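Local coordinates for putative GGDEF domain protein (Pseudomonas aeruginosa, PDB 7E6G) that probably catalyses the condensation of two GTP molecules into cyclic di-GMP with release of diphosphate, in a reaction that depends on magnesium, at residues 11-16 / 32-37; 121-126 / 131-136; 248-253 / 257-262. All blocks are in the same frame, centred on the assembly; numbering follows the deposited sequence.

Contact 1. Residues 11-16 / 32-37; sequences WIDGLL and RLRQQS
Ile12 opens the contact by laying its CG2 methyl alongside the stem of Arg34, with Ile12 CG2 4.0 Å from Arg34 CG. The two side chains run past each other in opposite directions, and the same methyl also sits over one face of the guanidinium, offset toward its rim. Asp13, one residue on, brings its carboxylate to the edge of that guanidinium. A salt bridge between Asp13 OD2 and Arg34 NH2 is implied, but the two atoms are modelled too close together, so its exact geometry is doubtful. One turn after Ile12, Leu16 approaches obliquely, with its CD1 methyl 3.3 Å from Arg34 NH1. Arg34 can serve all three because it leaves its helix with CG opposite the backbone N (chi1 180°) and then bends at chi2 and chi3. The contact thus illustrates how one long side chain can span a loose helix pair: the axes of segments 11-16 and 32-37 approach to 11.5 Å and run roughly antiparallel, at 151°. Asp9, one turn before Asp13 on helix 3-17, forms a salt bridge with Arg34 NE. Helix 3-17 folds back on the start of the long helix 27-102, with Ile12 and Leu16 also packing on Leu30, and the hairpin is joined to its copy in the second subunit, where Leu33 meets Leu33 of that chain and Trp11 meets its Ala29.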
loop_
_atom_site.group_PDB
_atom_site.type_symbol
_atom_site.label_atom_id
_atom_site.label_comp_id
_atom_site.label_asym_id
_atom_site.label_seq_id
_atom_site.Cartn_x
_atom_site.Cartn_y
_atom_site.Cartn_z
ATOM N N TRP A 11 -27.714 19.943 -58.789
ATOM C CA TRP A 11 -28.931 20.372 -59.478
ATOM C C TRP A 11 -28.966 21.888 -59.641
ATOM O O TRP A 11 -29.292 22.407 -60.717
ATOM C CB TRP A 11 -30.157 19.879 -58.715
ATOM C CG TRP A 11 -31.446 20.281 -59.372
ATOM C CD1 TRP A 11 -31.788 20.097 -60.680
ATOM C CD2 TRP A 11 -32.555 20.965 -58.761
ATOM N NE1 TRP A 11 -33.043 20.607 -60.920
ATOM C CE2 TRP A 11 -33.532 21.151 -59.762
ATOM C CE3 TRP A 11 -32.816 21.436 -57.468
ATOM C CZ2 TRP A 11 -34.753 21.784 -59.510
ATOM C CZ3 TRP A 11 -34.034 22.064 -57.215
ATOM C CH2 TRP A 11 -34.984 22.233 -58.230
ATOM N N ILE A 12 -28.598 22.612 -58.587
ATOM C CA ILE A 12 -28.560 24.067 -58.634
ATOM C C ILE A 12 -27.516 24.546 -59.631
ATOM O O ILE A 12 -27.733 25.531 -60.351
ATOM C CB ILE A 12 -28.296 24.618 -57.226
ATOM C CG1 ILE A 12 -29.570 24.544 -56.400
ATOM C CG2 ILE A 12 -27.801 26.044 -57.290
ATOM C CD1 ILE A 12 -29.304 24.306 -54.967
ATOM N N ASP A 13 -26.360 23.876 -59.669
ATOM C CA ASP A 13 -25.320 24.192 -60.646
ATOM C C ASP A 13 -25.863 24.111 -62.061
ATOM O O ASP A 13 -25.657 25.016 -62.888
ATOM C CB ASP A 13 -24.157 23.221 -60.481
ATOM C CG ASP A 13 -22.834 23.882 -60.664
ATOM O OD1 ASP A 13 -22.427 24.099 -61.830
ATOM O OD2 ASP A 13 -22.206 24.193 -59.634
ATOM N N GLY A 14 -26.559 23.018 -62.355
ATOM C CA GLY A 14 -27.138 22.871 -63.673
ATOM C C GLY A 14 -28.150 23.957 -63.970
ATOM O O GLY A 14 -28.157 24.530 -65.061
ATOM N N LEU A 15 -29.017 24.257 -62.996
ATOM C CA LEU A 15 -30.012 25.312 -63.172
ATOM C C LEU A 15 -29.346 26.651 -63.481
ATOM O O LEU A 15 -29.764 27.377 -64.394
ATOM C CB LEU A 15 -30.872 25.428 -61.908
ATOM C CG LEU A 15 -32.097 24.536 -61.728
ATOM C CD1 LEU A 15 -31.828 23.173 -62.301
ATOM C CD2 LEU A 15 -32.454 24.431 -60.249
ATOM N N LEU A 16 -28.303 26.992 -62.718
ATOM C CA LEU A 16 -27.662 28.293 -62.859
ATOM C C LEU A 16 -26.902 28.405 -64.166
ATOM O O LEU A 16 -26.741 29.515 -64.685
ATOM C CB LEU A 16 -26.719 28.545 -61.689
ATOM C CG LEU A 16 -27.421 28.857 -60.374
ATOM C CD1 LEU A 16 -26.429 28.826 -59.215
ATOM C CD2 LEU A 16 -28.154 30.198 -60.472
ATOM N N ARG A 32 -27.045 33.921 -55.374
ATOM C CA ARG A 32 -26.674 34.540 -54.108
ATOM C C ARG A 32 -26.965 33.610 -52.944
ATOM O O ARG A 32 -26.144 33.465 -52.033
ATOM C CB ARG A 32 -27.405 35.868 -53.937
ATOM C CG ARG A 32 -26.895 36.913 -54.877
ATOM C CD ARG A 32 -27.711 38.170 -54.813
ATOM N NE ARG A 32 -27.614 38.793 -53.506
ATOM C CZ ARG A 32 -28.006 40.031 -53.253
ATOM N NH1 ARG A 32 -28.523 40.774 -54.227
ATOM N NH2 ARG A 32 -27.884 40.517 -52.025
ATOM N N LEU A 33 -28.101 32.925 -52.981
ATOM C CA LEU A 33 -28.451 32.100 -51.837
ATOM C C LEU A 33 -27.628 30.816 -51.799
ATOM O O LEU A 33 -27.248 30.355 -50.717
ATOM C CB LEU A 33 -29.946 31.818 -51.820
ATOM C CG LEU A 33 -30.371 31.033 -50.586
ATOM C CD1 LEU A 33 -30.759 31.964 -49.466
ATOM C CD2 LEU A 33 -31.541 30.231 -50.995
ATOM N N ARG A 34 -27.317 30.228 -52.956
ATOM C CA ARG A 34 -26.417 29.076 -52.955
ATOM C C ARG A 34 -25.057 29.453 -52.372
ATOM O O ARG A 34 -24.478 28.714 -51.555
ATOM C CB ARG A 34 -26.258 28.534 -54.373
ATOM C CG ARG A 34 -25.329 27.337 -54.453
ATOM C CD ARG A 34 -24.086 27.661 -55.248
ATOM N NE ARG A 34 -23.769 26.586 -56.184
ATOM C CZ ARG A 34 -23.502 26.764 -57.474
ATOM N NH1 ARG A 34 -23.489 27.980 -58.006
ATOM N NH2 ARG A 34 -23.237 25.715 -58.232
ATOM N N GLN A 35 -24.541 30.611 -52.771
ATOM C CA GLN A 35 -23.317 31.123 -52.172
ATOM C C GLN A 35 -23.449 31.262 -50.644
ATOM O O GLN A 35 -22.561 30.839 -49.879
ATOM C CB GLN A 35 -22.997 32.447 -52.832
ATOM C CG GLN A 35 -21.561 32.848 -52.836
ATOM C CD GLN A 35 -21.480 34.342 -53.118
ATOM O OE1 GLN A 35 -20.456 34.840 -53.599
ATOM N NE2 GLN A 35 -22.624 35.025 -52.950
ATOM N N GLN A 36 -24.565 31.841 -50.180
ATOM C CA GLN A 36 -24.746 32.035 -48.743
ATOM C C GLN A 36 -24.755 30.702 -48.010
ATOM O O GLN A 36 -24.217 30.580 -46.901
ATOM C CB GLN A 36 -26.038 32.800 -48.479
ATOM C CG GLN A 36 -26.451 32.834 -47.008
ATOM C CD GLN A 36 -27.518 33.867 -46.736
ATOM O OE1 GLN A 36 -27.269 35.061 -46.862
ATOM N NE2 GLN A 36 -28.722 33.417 -46.400
ATOM N N SER A 37 -25.353 29.685 -48.624
ATOM C CA SER A 37 -25.407 28.384 -47.979
ATOM C C SER A 37 -24.020 27.776 -47.881
ATOM O O SER A 37 -23.691 27.132 -46.880
ATOM C CB SER A 37 -26.346 27.466 -48.746
ATOM O OG SER A 37 -27.607 28.084 -48.900
#

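Contact 2. Residues 121-126 / 131-136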
loop_
_atom_site.group_PDB
_atom_site.type_symbol
_atom_site.label_atom_id
_atom_site.label_comp_id
_atom_site.label_asym_id
_atom_site.label_seq_id
_atom_site.Cartn_x
_atom_site.Cartn_y
_atom_site.Cartn_z
ATOM N N GLU A 121 6.623 -18.888 33.852
ATOM C CA GLU A 121 5.266 -18.412 33.578
ATOM C C GLU A 121 4.202 -19.377 34.107
ATOM O O GLU A 121 3.094 -18.945 34.451
ATOM C CB GLU A 121 5.063 -18.108 32.089
ATOM C CG GLU A 121 5.257 -19.238 31.129
ATOM C CD GLU A 121 5.330 -18.749 29.683
ATOM O OE1 GLU A 121 4.736 -19.401 28.785
ATOM O OE2 GLU A 121 5.977 -17.698 29.450
ATOM N N GLU A 122 4.522 -20.659 34.263
ATOM C CA GLU A 122 3.544 -21.547 34.882
ATOM C C GLU A 122 3.494 -21.398 36.405
ATOM O O GLU A 122 2.425 -21.581 36.995
ATOM C CB GLU A 122 3.821 -22.999 34.492
ATOM C CG GLU A 122 3.461 -23.329 33.042
ATOM C CD GLU A 122 1.996 -23.113 32.737
ATOM O OE1 GLU A 122 1.173 -23.346 33.646
ATOM O OE2 GLU A 122 1.669 -22.728 31.588
ATOM N N ASN A 123 4.513 -20.969 37.045
ATOM C CA ASN A 123 4.436 -20.697 38.401
ATOM C C ASN A 123 3.611 -19.567 38.589
ATOM O O ASN A 123 3.017 -19.553 39.546
ATOM C CB ASN A 123 5.704 -20.283 38.997
ATOM C CG ASN A 123 6.206 -21.222 39.948
ATOM O OD1 ASN A 123 6.181 -22.246 39.717
ATOM N ND2 ASN A 123 6.683 -20.838 40.970
ATOM N N GLU A 124 3.700 -18.530 37.778
ATOM C CA GLU A 124 2.814 -17.372 37.886
ATOM C C GLU A 124 1.351 -17.756 37.631
ATOM O O GLU A 124 0.454 -17.350 38.386
ATOM C CB GLU A 124 3.287 -16.259 36.946
ATOM C CG GLU A 124 4.477 -15.454 37.514
ATOM C CD GLU A 124 5.316 -14.753 36.440
ATOM O OE1 GLU A 124 6.471 -14.353 36.740
ATOM O OE2 GLU A 124 4.819 -14.590 35.302
ATOM N N ARG A 125 1.080 -18.579 36.704
ATOM C CA ARG A 125 -0.238 -18.984 36.444
ATOM C C ARG A 125 -0.822 -19.718 37.568
ATOM O O ARG A 125 -1.950 -19.777 37.694
ATOM C CB ARG A 125 -0.218 -19.840 35.235
ATOM C CG ARG A 125 -1.499 -20.054 34.523
ATOM C CD ARG A 125 -1.275 -21.062 33.447
ATOM N NE ARG A 125 -1.927 -20.716 32.211
ATOM C CZ ARG A 125 -1.381 -20.067 31.191
ATOM N NH1 ARG A 125 -2.116 -19.761 30.134
ATOM N NH2 ARG A 125 -0.136 -19.690 31.207
ATOM N N SER A 126 -0.042 -20.448 38.286
ATOM C CA SER A 126 -0.467 -21.184 39.435
ATOM C C SER A 126 -0.867 -20.399 40.558
ATOM O O SER A 126 -1.583 -20.825 41.352
ATOM C CB SER A 126 0.584 -22.114 39.863
ATOM O OG SER A 126 0.593 -23.161 38.973
ATOM N N GLN A 131 -4.101 -23.237 39.357
ATOM C CA GLN A 131 -3.902 -24.399 38.587
ATOM C C GLN A 131 -2.426 -24.773 38.584
ATOM O O GLN A 131 -1.631 -24.003 38.113
ATOM C CB GLN A 131 -4.374 -24.026 37.179
ATOM C CG GLN A 131 -4.236 -22.563 36.775
ATOM C CD GLN A 131 -4.310 -22.313 35.299
ATOM O OE1 GLN A 131 -3.690 -23.006 34.531
ATOM N NE2 GLN A 131 -5.013 -21.283 34.897
ATOM N N SER A 132 -2.064 -25.925 39.100
ATOM C CA SER A 132 -0.733 -26.303 39.107
ATOM C C SER A 132 -0.325 -27.196 38.034
ATOM O O SER A 132 -1.034 -27.561 37.234
ATOM C CB SER A 132 -0.320 -26.786 40.426
ATOM O OG SER A 132 -0.854 -28.012 40.632
ATOM N N TYR A 133 0.942 -27.372 37.949
ATOM C CA TYR A 133 1.530 -28.262 36.961
ATOM C C TYR A 133 2.240 -29.403 37.676
ATOM O O TYR A 133 2.490 -29.352 38.885
ATOM C CB TYR A 133 2.515 -27.520 36.049
ATOM C CG TYR A 133 3.619 -26.848 36.820
ATOM C CD1 TYR A 133 3.478 -25.539 37.273
ATOM C CD2 TYR A 133 4.781 -27.539 37.150
ATOM C CE1 TYR A 133 4.476 -24.921 38.002
ATOM C CE2 TYR A 133 5.801 -26.933 37.862
ATOM C CZ TYR A 133 5.638 -25.618 38.294
ATOM O OH TYR A 133 6.641 -25.020 39.017
ATOM N N VAL A 134 2.567 -30.446 36.925
ATOM C CA VAL A 134 3.430 -31.477 37.487
ATOM C C VAL A 134 4.730 -31.510 36.695
ATOM O O VAL A 134 4.800 -31.111 35.530
ATOM C CB VAL A 134 2.758 -32.873 37.540
ATOM C CG1 VAL A 134 1.317 -32.759 38.062
ATOM C CG2 VAL A 134 2.805 -33.565 36.197
ATOM N N LEU A 135 5.772 -31.966 37.367
ATOM C CA LEU A 135 7.128 -32.007 36.855
ATOM C C LEU A 135 7.612 -33.446 36.936
ATOM O O LEU A 135 7.556 -34.059 38.008
ATOM C CB LEU A 135 8.022 -31.099 37.701
ATOM C CG LEU A 135 8.997 -30.132 37.057
ATOM C CD1 LEU A 135 8.285 -29.292 36.010
ATOM C CD2 LEU A 135 9.568 -29.271 38.166
ATOM N N ALA A 136 8.078 -33.991 35.818
ATOM C CA ALA A 136 8.669 -35.328 35.796
ATOM C C ALA A 136 10.092 -35.219 35.257
ATOM O O ALA A 136 10.300 -34.720 34.156
ATOM C CB ALA A 136 7.820 -36.279 34.951
#
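Tyr133 and Asn123 make the side-chain hydrogen bond of this contact: Tyr133 OH donates to Asn123 OD1 at 2.9 Å, and the donor lies nearly along the C=O axis, at a C=O...donor angle of 169°. The amide oxygen comes in at the edge of the ring, close to its plane. Although Asn123 sets out from the helix away from residues 131-136, its end swings back to meet the phenol. A second bond ties side chain to backbone, with Ser126 OG donating to Gln131 O at 2.5 Å. Here the angle at the carbonyl is 131°, and the hydroxyl stands tilted from the carbonyl plane.

The other contacts are not hydrogen bonds. The Gln131 amide crosses the aliphatic part of Arg125, bringing Gln131 OE1 to 3.3 Å from Arg125 CD and to the edge of the guanidinium, while the two planes are steeply inclined to each other. Glu122 CB meets Tyr133 CD1 at 3.8 Å, obliquely to the ring.

Further out, the Glu122 carboxylate lies near Arg125, with Glu122 OE2 3.6 Å from Arg125 NH2 but well out of the guanidinium plane, an attraction of charges alone. With CG between its backbone N and carbonyl carbon (chi1 57°), Tyr133 directs its ring toward helix 112-128, where it meets Glu122 and Asn123. The ring is stacked with His230, and its hydroxyl has a weak hydrogen bond to Thr239 as well.

In the GGDEF fold, the contact lies where helix 112-128 is followed by the short connection into strand 134-140, which takes its place between strands 183-188 and 223-229, while Tyr133 and Leu135 reach toward helix 236-252.

Contact 3. Residues 248-253 / 257-262; sequences LDAKRS and KCVFAA. With G2P (phosphomethylphosphonic acid guanylate ester), chain H.
Val259 packs on Ala250 where the last turn of helix 236-252 meets strand 258-260, the closing half of a beta-alpha-beta unit that begins with strand 223-229. Apolar contacts dominate. Val259 CG1 lies 3.8 Å from Ala250 CB and 3.6 Å from Ala250 CA, so the methyl rests against the helix backbone as much as on the side chain. Val259 CG2 reaches Asp249 CB at 4.0 Å. Lys257 also faces the helix, its aliphatic stem running beside Ser253.

Charged interactions belong to the other side of the helix. Lys251 leaves it away from the strand and enters the nucleotide pocket, where its NZ lies closest to O1G of the bound GTP analogue; the modelled fit there is too tight for its details to be trusted. The same ammonium has a salt bridge with Asp141 and a hydrogen bond to Asp139, one of the magnesium-binding residues.

At the helix end the polar contact is made by Ser253, the first residue to leave helical geometry: Ser253 OG donates to Ala250 O at 3.2 Å and touches Lys257 CG at 3.7 Å.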
loop_
_atom_site.group_PDB
_atom_site.type_symbol
_atom_site.label_atom_id
_atom_site.label_comp_id
_atom_site.label_asym_id
_atom_site.label_seq_id
_atom_site.Cartn_x
_atom_site.Cartn_y
_atom_site.Cartn_z
ATOM N N LEU A 248 16.495 -38.985 42.386
ATOM C CA LEU A 248 17.575 -39.625 43.135
ATOM C C LEU A 248 17.071 -40.864 43.865
ATOM O O LEU A 248 17.736 -41.909 43.868
ATOM C CB LEU A 248 18.187 -38.642 44.122
ATOM C CG LEU A 248 19.684 -38.671 44.386
ATOM C CD1 LEU A 248 19.892 -38.336 45.830
ATOM C CD2 LEU A 248 20.335 -39.998 44.055
ATOM N N ASP A 249 15.891 -40.770 44.485
ATOM C CA ASP A 249 15.340 -41.940 45.174
ATOM C C ASP A 249 15.033 -43.073 44.195
ATOM O O ASP A 249 15.275 -44.249 44.499
ATOM C CB ASP A 249 14.085 -41.556 45.950
ATOM C CG ASP A 249 14.383 -40.619 47.100
ATOM O OD1 ASP A 249 15.527 -40.670 47.636
ATOM O OD2 ASP A 249 13.476 -39.820 47.442
ATOM N N ALA A 250 14.475 -42.743 43.030
ATOM C CA ALA A 250 14.313 -43.751 41.993
ATOM C C ALA A 250 15.643 -44.436 41.718
ATOM O O ALA A 250 15.736 -45.668 41.705
ATOM C CB ALA A 250 13.751 -43.114 40.721
ATOM N N LYS A 251 16.700 -43.646 41.552
ATOM C CA LYS A 251 17.981 -44.217 41.158
ATOM C C LYS A 251 18.566 -45.095 42.252
ATOM O O LYS A 251 19.147 -46.145 41.964
ATOM C CB LYS A 251 18.958 -43.109 40.787
ATOM C CG LYS A 251 19.648 -43.374 39.465
ATOM C CD LYS A 251 19.028 -42.532 38.361
ATOM C CE LYS A 251 19.964 -42.342 37.186
ATOM N NZ LYS A 251 19.456 -42.782 35.907
ATOM N N ARG A 252 18.433 -44.677 43.512
ATOM C CA ARG A 252 18.974 -45.452 44.622
ATOM C C ARG A 252 18.195 -46.738 44.847
ATOM O O ARG A 252 18.753 -47.714 45.361
ATOM C CB ARG A 252 18.965 -44.607 45.887
ATOM C CG ARG A 252 19.956 -43.481 45.857
ATOM C CD ARG A 252 19.898 -42.713 47.158
ATOM N NE ARG A 252 21.108 -41.930 47.372
ATOM C CZ ARG A 252 21.150 -40.814 48.091
ATOM N NH1 ARG A 252 20.040 -40.358 48.665
ATOM N NH2 ARG A 252 22.301 -40.159 48.242
ATOM N N SER A 253 16.918 -46.764 44.459
ATOM C CA SER A 253 16.032 -47.892 44.712
ATOM C C SER A 253 16.007 -48.905 43.573
ATOM O O SER A 253 15.130 -49.768 43.554
ATOM C CB SER A 253 14.613 -47.384 44.999
ATOM O OG SER A 253 13.866 -47.184 43.811
ATOM N N LYS A 257 12.568 -47.315 37.687
ATOM C CA LYS A 257 11.616 -46.978 38.731
ATOM C C LYS A 257 11.123 -45.556 38.513
ATOM O O LYS A 257 11.756 -44.753 37.822
ATOM C CB LYS A 257 12.244 -47.096 40.132
ATOM C CG LYS A 257 11.772 -48.282 40.936
ATOM C CD LYS A 257 12.595 -49.525 40.622
ATOM C CE LYS A 257 11.919 -50.809 41.115
ATOM N NZ LYS A 257 11.643 -50.773 42.594
ATOM N N CYS A 258 9.990 -45.247 39.132
ATOM C CA CYS A 258 9.396 -43.917 39.038
ATOM C C CYS A 258 8.811 -43.592 40.406
ATOM O O CYS A 258 7.774 -44.146 40.785
ATOM C CB CYS A 258 8.336 -43.869 37.951
ATOM S SG CYS A 258 7.363 -42.370 37.961
ATOM N N VAL A 259 9.469 -42.713 41.155
ATOM C CA VAL A 259 9.005 -42.392 42.498
ATOM C C VAL A 259 8.348 -41.016 42.497
ATOM O O VAL A 259 8.802 -40.080 41.827
ATOM C CB VAL A 259 10.135 -42.477 43.538
ATOM C CG1 VAL A 259 10.974 -43.687 43.293
ATOM C CG2 VAL A 259 10.940 -41.230 43.547
ATOM N N PHE A 260 7.236 -40.922 43.219
ATOM C CA PHE A 260 6.521 -39.687 43.485
ATOM C C PHE A 260 6.942 -39.151 44.848
ATOM O O PHE A 260 7.291 -39.912 45.754
ATOM C CB PHE A 260 5.004 -39.910 43.443
ATOM C CG PHE A 260 4.473 -40.272 42.073
ATOM C CD1 PHE A 260 4.711 -41.534 41.527
ATOM C CD2 PHE A 260 3.736 -39.356 41.330
ATOM C CE1 PHE A 260 4.229 -41.873 40.261
ATOM C CE2 PHE A 260 3.242 -39.684 40.071
ATOM C CZ PHE A 260 3.494 -40.944 39.534
ATOM N N ALA A 261 6.957 -37.824 44.963
ATOM C CA ALA A 261 7.125 -37.122 46.229
ATOM C C ALA A 261 5.803 -36.460 46.608
ATOM O O ALA A 261 5.157 -35.828 45.763
ATOM C CB ALA A 261 8.232 -36.065 46.124
ATOM N N ALA A 262 5.392 -36.612 47.870
ATOM C CA ALA A 262 4.212 -35.929 48.405
ATOM C C ALA A 262 4.624 -35.057 49.593
ATOM O O ALA A 262 5.819 -34.843 49.843
ATOM C CB ALA A 262 3.117 -36.923 48.804
HETATM P PG G2P H . 22.921 -44.131 35.781
HETATM O O1G G2P H . 21.924 -43.291 35.894
HETATM O O2G G2P H . 22.537 -45.316 35.404
HETATM O O3G G2P H . 23.779 -44.137 36.800
HETATM O O3B G2P H . 23.663 -43.451 34.629
HETATM P PB G2P H . 24.849 -43.664 33.622
HETATM O O1B G2P H . 24.233 -43.539 32.487
HETATM O O2B G2P H . 25.558 -44.778 33.784
HETATM C C3A G2P H . 26.050 -42.426 33.763
HETATM P PA G2P H . 25.766 -40.816 33.871
HETATM O O1A G2P H . 26.543 -40.942 35.016
HETATM O O2A G2P H . 24.343 -41.030 33.865
HETATM O "O5'" G2P H . 26.487 -40.824 32.574
HETATM C "C5'" G2P H . 25.850 -40.612 31.320
HETATM C "C4'" G2P H . 26.831 -40.438 30.204
HETATM O "O4'" G2P H . 26.213 -39.559 29.449
HETATM C "C3'" G2P H . 27.922 -39.614 30.636
HETATM O "O3'" G2P H . 29.061 -40.379 30.561
HETATM C "C2'" G2P H . 27.878 -38.535 29.629
HETATM O "O2'" G2P H . 29.085 -38.122 29.140
HETATM C "C1'" G2P H . 27.131 -39.152 28.593
HETATM N N9 G2P H . 26.565 -38.207 27.706
HETATM C C8 G2P H . 26.248 -37.034 28.142
HETATM N N7 G2P H . 25.751 -36.314 27.189
HETATM C C5 G2P H . 25.726 -37.011 26.138
HETATM C C6 G2P H . 25.298 -36.745 24.930
HETATM O O6 G2P H . 24.837 -35.701 24.598
HETATM N N1 G2P H . 25.383 -37.720 23.971
HETATM C C2 G2P H . 25.917 -38.907 24.307
HETATM N N2 G2P H . 25.975 -39.767 23.433
HETATM N N3 G2P H . 26.343 -39.117 25.542
HETATM C C4 G2P H . 26.228 -38.196 26.462
#

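Overall arrangement
Following one another along the chain, the three contacts mark the two ends of an elongated molecule. Contact 1 belongs to the N-terminal helical hairpin, and its centre lies about 111 Å from that of contact 2 and 128 Å from that of contact 3, with most of helix 27-102 spanning the gap. Contacts 2 and 3 both reach the five-stranded sheet of the GGDEF domain, their centres about 21 Å apart; contact 2 runs into the start of strand 134-140, contact 3 ends at the outer strand 258-260, with strand 223-229 between these two. Contacts 1 and 3 both touch the second subunit, contact 3 only lightly, so the two chains meet at both extremes of the molecule.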